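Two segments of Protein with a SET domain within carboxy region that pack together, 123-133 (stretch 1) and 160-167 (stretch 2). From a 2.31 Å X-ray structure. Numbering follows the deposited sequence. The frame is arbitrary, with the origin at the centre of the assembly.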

# COMPACT_ATOMS: atom_id res chain seq x y z
N TRP A 123 -6.11 -17.69 3.85
CA TRP A 123 -7.01 -16.89 3.06
C TRP A 123 -6.67 -15.40 3.07
O TRP A 123 -6.95 -14.72 2.11
CB TRP A 123 -8.47 -17.14 3.45
CG TRP A 123 -8.97 -18.37 2.84
CD1 TRP A 123 -9.08 -19.58 3.44
CD2 TRP A 123 -9.37 -18.56 1.48
NE1 TRP A 123 -9.55 -20.49 2.57
CE2 TRP A 123 -9.74 -19.90 1.35
CE3 TRP A 123 -9.48 -17.72 0.37
CZ2 TRP A 123 -10.21 -20.44 0.15
CZ3 TRP A 123 -9.98 -18.26 -0.84
CH2 TRP A 123 -10.32 -19.60 -0.93
N LYS A 124 -6.05 -14.88 4.11
CA LYS A 124 -5.52 -13.52 4.00
C LYS A 124 -4.42 -13.41 2.94
O LYS A 124 -4.38 -12.43 2.18
CB LYS A 124 -4.95 -13.04 5.32
CG LYS A 124 -5.98 -12.77 6.40
CD LYS A 124 -5.25 -12.62 7.73
CE LYS A 124 -6.15 -11.92 8.74
NZ LYS A 124 -5.63 -12.18 10.10
N LYS A 125 -3.53 -14.41 2.93
CA LYS A 125 -2.49 -14.46 1.91
C LYS A 125 -3.09 -14.48 0.50
O LYS A 125 -2.61 -13.79 -0.39
CB LYS A 125 -1.61 -15.70 2.11
CG LYS A 125 -0.47 -15.82 1.09
CD LYS A 125 0.29 -17.14 1.17
CE LYS A 125 1.54 -17.06 0.30
NZ LYS A 125 2.28 -18.36 0.13
N ILE A 126 -4.14 -15.27 0.30
CA ILE A 126 -4.78 -15.31 -1.01
C ILE A 126 -5.27 -13.92 -1.40
O ILE A 126 -5.00 -13.45 -2.50
CB ILE A 126 -5.90 -16.38 -1.03
CG1 ILE A 126 -5.23 -17.77 -1.08
CG2 ILE A 126 -6.86 -16.17 -2.19
CD1 ILE A 126 -6.08 -18.90 -0.54
N ILE A 127 -5.94 -13.25 -0.49
CA ILE A 127 -6.43 -11.90 -0.75
C ILE A 127 -5.31 -10.87 -0.99
O ILE A 127 -5.39 -10.07 -1.92
CB ILE A 127 -7.35 -11.42 0.41
CG1 ILE A 127 -8.56 -12.36 0.55
CG2 ILE A 127 -7.82 -9.98 0.19
CD1 ILE A 127 -9.46 -12.39 -0.68
N TYR A 128 -4.27 -10.90 -0.18
CA TYR A 128 -3.15 -9.98 -0.35
C TYR A 128 -2.46 -10.15 -1.70
O TYR A 128 -2.23 -9.18 -2.43
CB TYR A 128 -2.14 -10.21 0.80
CG TYR A 128 -2.66 -9.80 2.17
CD1 TYR A 128 -3.60 -8.80 2.33
CD2 TYR A 128 -2.17 -10.41 3.31
CE1 TYR A 128 -4.03 -8.42 3.56
CE2 TYR A 128 -2.63 -10.05 4.57
CZ TYR A 128 -3.54 -9.03 4.69
OH TYR A 128 -4.00 -8.66 5.96
N LYS A 129 -2.15 -11.39 -2.03
CA LYS A 129 -1.59 -11.74 -3.32
C LYS A 129 -2.47 -11.21 -4.44
O LYS A 129 -1.98 -10.59 -5.39
CB LYS A 129 -1.43 -13.25 -3.42
CG LYS A 129 -0.80 -13.72 -4.72
CD LYS A 129 -0.27 -15.15 -4.64
CE LYS A 129 0.11 -15.60 -6.04
NZ LYS A 129 0.95 -16.84 -6.10
N TYR A 130 -3.77 -11.42 -4.34
CA TYR A 130 -4.67 -10.90 -5.36
C TYR A 130 -4.61 -9.38 -5.46
O TYR A 130 -4.60 -8.84 -6.55
CB TYR A 130 -6.11 -11.38 -5.12
CG TYR A 130 -7.06 -11.04 -6.25
CD1 TYR A 130 -7.27 -11.94 -7.32
CD2 TYR A 130 -7.75 -9.85 -6.27
CE1 TYR A 130 -8.14 -11.66 -8.34
CE2 TYR A 130 -8.62 -9.54 -7.30
CZ TYR A 130 -8.80 -10.44 -8.34
OH TYR A 130 -9.67 -10.12 -9.36
N CYS A 131 -4.64 -8.68 -4.33
CA CYS A 131 -4.58 -7.19 -4.36
C CYS A 131 -3.25 -6.68 -4.92
O CYS A 131 -3.20 -5.72 -5.71
CB CYS A 131 -4.78 -6.61 -2.97
SG CYS A 131 -6.36 -6.98 -2.19
N ILE A 132 -2.16 -7.33 -4.55
CA ILE A 132 -0.86 -6.92 -5.05
C ILE A 132 -0.82 -6.98 -6.57
O ILE A 132 -0.40 -6.03 -7.23
CB ILE A 132 0.28 -7.77 -4.47
CG1 ILE A 132 0.47 -7.42 -3.01
CG2 ILE A 132 1.59 -7.47 -5.21
CD1 ILE A 132 1.40 -8.34 -2.26
N LEU A 133 -1.27 -8.10 -7.13
CA LEU A 133 -1.10 -8.36 -8.57
C LEU A 133 -2.16 -7.69 -9.44
O LEU A 133 -1.88 -7.41 -10.60
CB LEU A 133 -1.06 -9.86 -8.83
CG LEU A 133 0.21 -10.56 -8.35
CD1 LEU A 133 0.06 -12.05 -8.36
CD2 LEU A 133 1.41 -10.15 -9.19
N LYS A 160 -9.49 -3.16 9.85
CA LYS A 160 -8.39 -3.94 10.36
C LYS A 160 -8.02 -5.08 9.42
O LYS A 160 -8.91 -5.83 8.96
CB LYS A 160 -8.80 -4.55 11.71
CG LYS A 160 -7.74 -5.38 12.41
CD LYS A 160 -8.32 -5.97 13.70
CE LYS A 160 -7.23 -6.47 14.64
NZ LYS A 160 -6.34 -7.44 13.94
N ASP A 161 -6.72 -5.21 9.13
CA ASP A 161 -6.16 -6.23 8.26
C ASP A 161 -6.34 -6.02 6.75
O ASP A 161 -5.80 -6.82 5.96
CB ASP A 161 -6.61 -7.65 8.66
CG ASP A 161 -5.92 -8.15 9.90
OD1 ASP A 161 -4.75 -7.77 10.13
OD2 ASP A 161 -6.54 -8.92 10.67
N ASP A 162 -7.07 -4.98 6.34
CA ASP A 162 -7.14 -4.65 4.93
C ASP A 162 -5.74 -4.45 4.40
O ASP A 162 -4.81 -4.06 5.15
CB ASP A 162 -7.93 -3.37 4.65
CG ASP A 162 -9.44 -3.57 4.68
OD1 ASP A 162 -9.94 -4.72 4.91
OD2 ASP A 162 -10.15 -2.55 4.47
N PHE A 163 -5.58 -4.81 3.12
CA PHE A 163 -4.45 -4.38 2.29
C PHE A 163 -4.53 -2.87 2.18
O PHE A 163 -5.57 -2.35 1.77
CB PHE A 163 -4.54 -5.02 0.90
CG PHE A 163 -3.32 -4.78 0.04
CD1 PHE A 163 -2.25 -5.66 0.08
CD2 PHE A 163 -3.25 -3.69 -0.83
CE1 PHE A 163 -1.11 -5.44 -0.69
CE2 PHE A 163 -2.13 -3.46 -1.62
CZ PHE A 163 -1.04 -4.32 -1.53
N VAL A 164 -3.46 -2.16 2.53
CA VAL A 164 -3.49 -0.69 2.39
C VAL A 164 -2.85 -0.23 1.07
O VAL A 164 -3.52 0.28 0.17
CB VAL A 164 -2.91 -0.02 3.65
CG1 VAL A 164 -2.88 1.49 3.53
CG2 VAL A 164 -3.73 -0.43 4.86
N LEU A 165 -1.55 -0.46 0.94
CA LEU A 165 -0.79 -0.00 -0.23
C LEU A 165 0.43 -0.86 -0.34
O LEU A 165 0.94 -1.36 0.68
CB LEU A 165 -0.29 1.43 -0.02
CG LEU A 165 -1.27 2.60 -0.05
CD1 LEU A 165 -0.57 3.84 0.50
CD2 LEU A 165 -1.82 2.86 -1.45
N GLU A 166 0.95 -1.00 -1.55
CA GLU A 166 2.23 -1.67 -1.71
C GLU A 166 3.29 -0.60 -1.52
O GLU A 166 3.09 0.53 -1.92
CB GLU A 166 2.37 -2.33 -3.08
CG GLU A 166 3.70 -3.05 -3.26
CD GLU A 166 3.88 -3.71 -4.61
OE1 GLU A 166 2.94 -3.75 -5.42
OE2 GLU A 166 5.00 -4.22 -4.85
N TYR A 167 4.41 -0.96 -0.90
CA TYR A 167 5.56 -0.07 -0.88
C TYR A 167 6.34 -0.31 -2.17
O TYR A 167 7.16 -1.21 -2.26
CB TYR A 167 6.43 -0.33 0.34
CG TYR A 167 7.40 0.79 0.64
CD1 TYR A 167 7.05 1.81 1.51
CD2 TYR A 167 8.65 0.86 0.04
CE1 TYR A 167 7.90 2.85 1.80
CE2 TYR A 167 9.52 1.91 0.32
CZ TYR A 167 9.13 2.90 1.21
OH TYR A 167 9.96 3.93 1.53
O HOH W 1 -6.66 -11.13 12.04
O HOH W 2 -2.70 -9.40 8.42
O HOH W 3 0.34 -3.63 -6.18

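Phe-163, at the start of the strand, covers the most surface in this contact, and three helical side chains pack against its ring. Its CA-to-CB bond points toward the helix, and the t rotamer carries the flat, apolar ring against them. Cys-131 lies over one face: CB of Cys-131 sits 4.0 Å from the centroid of the Phe-163 ring, 18° off the normal, a CH-pi contact, and a small side chain suits the close packing here. Ile-132 brings CG1 to 3.4 Å from CE1 of Phe-163, and its branched aliphatic chain suits this apolar surface. At the ring edge, CD1 of Tyr-128 approaches CD1 of Phe-163 at 4.1 Å.

Tyr-128 serves two environments. Its ring packs with Phe-163, while its hydroxyl reaches beyond the apolar patch, where Tyr-128 OH donates a short hydrogen bond, 2.6 Å, to the backbone O of Asp-161. This satisfies a carbonyl in the loop before the strand. A water also links Tyr-128 OH to Asp-161 OD1.

Asp-161 therefore binds the helix through backbone and side chain alike. The extended Lys-124 brings its NZ to OD2 of Asp-161 in a salt bridge at 3.4 Å. The direct hydrogen bond is weak at that length, but a second water bridges the same two atoms and reinforces the link where the contact is partly exposed.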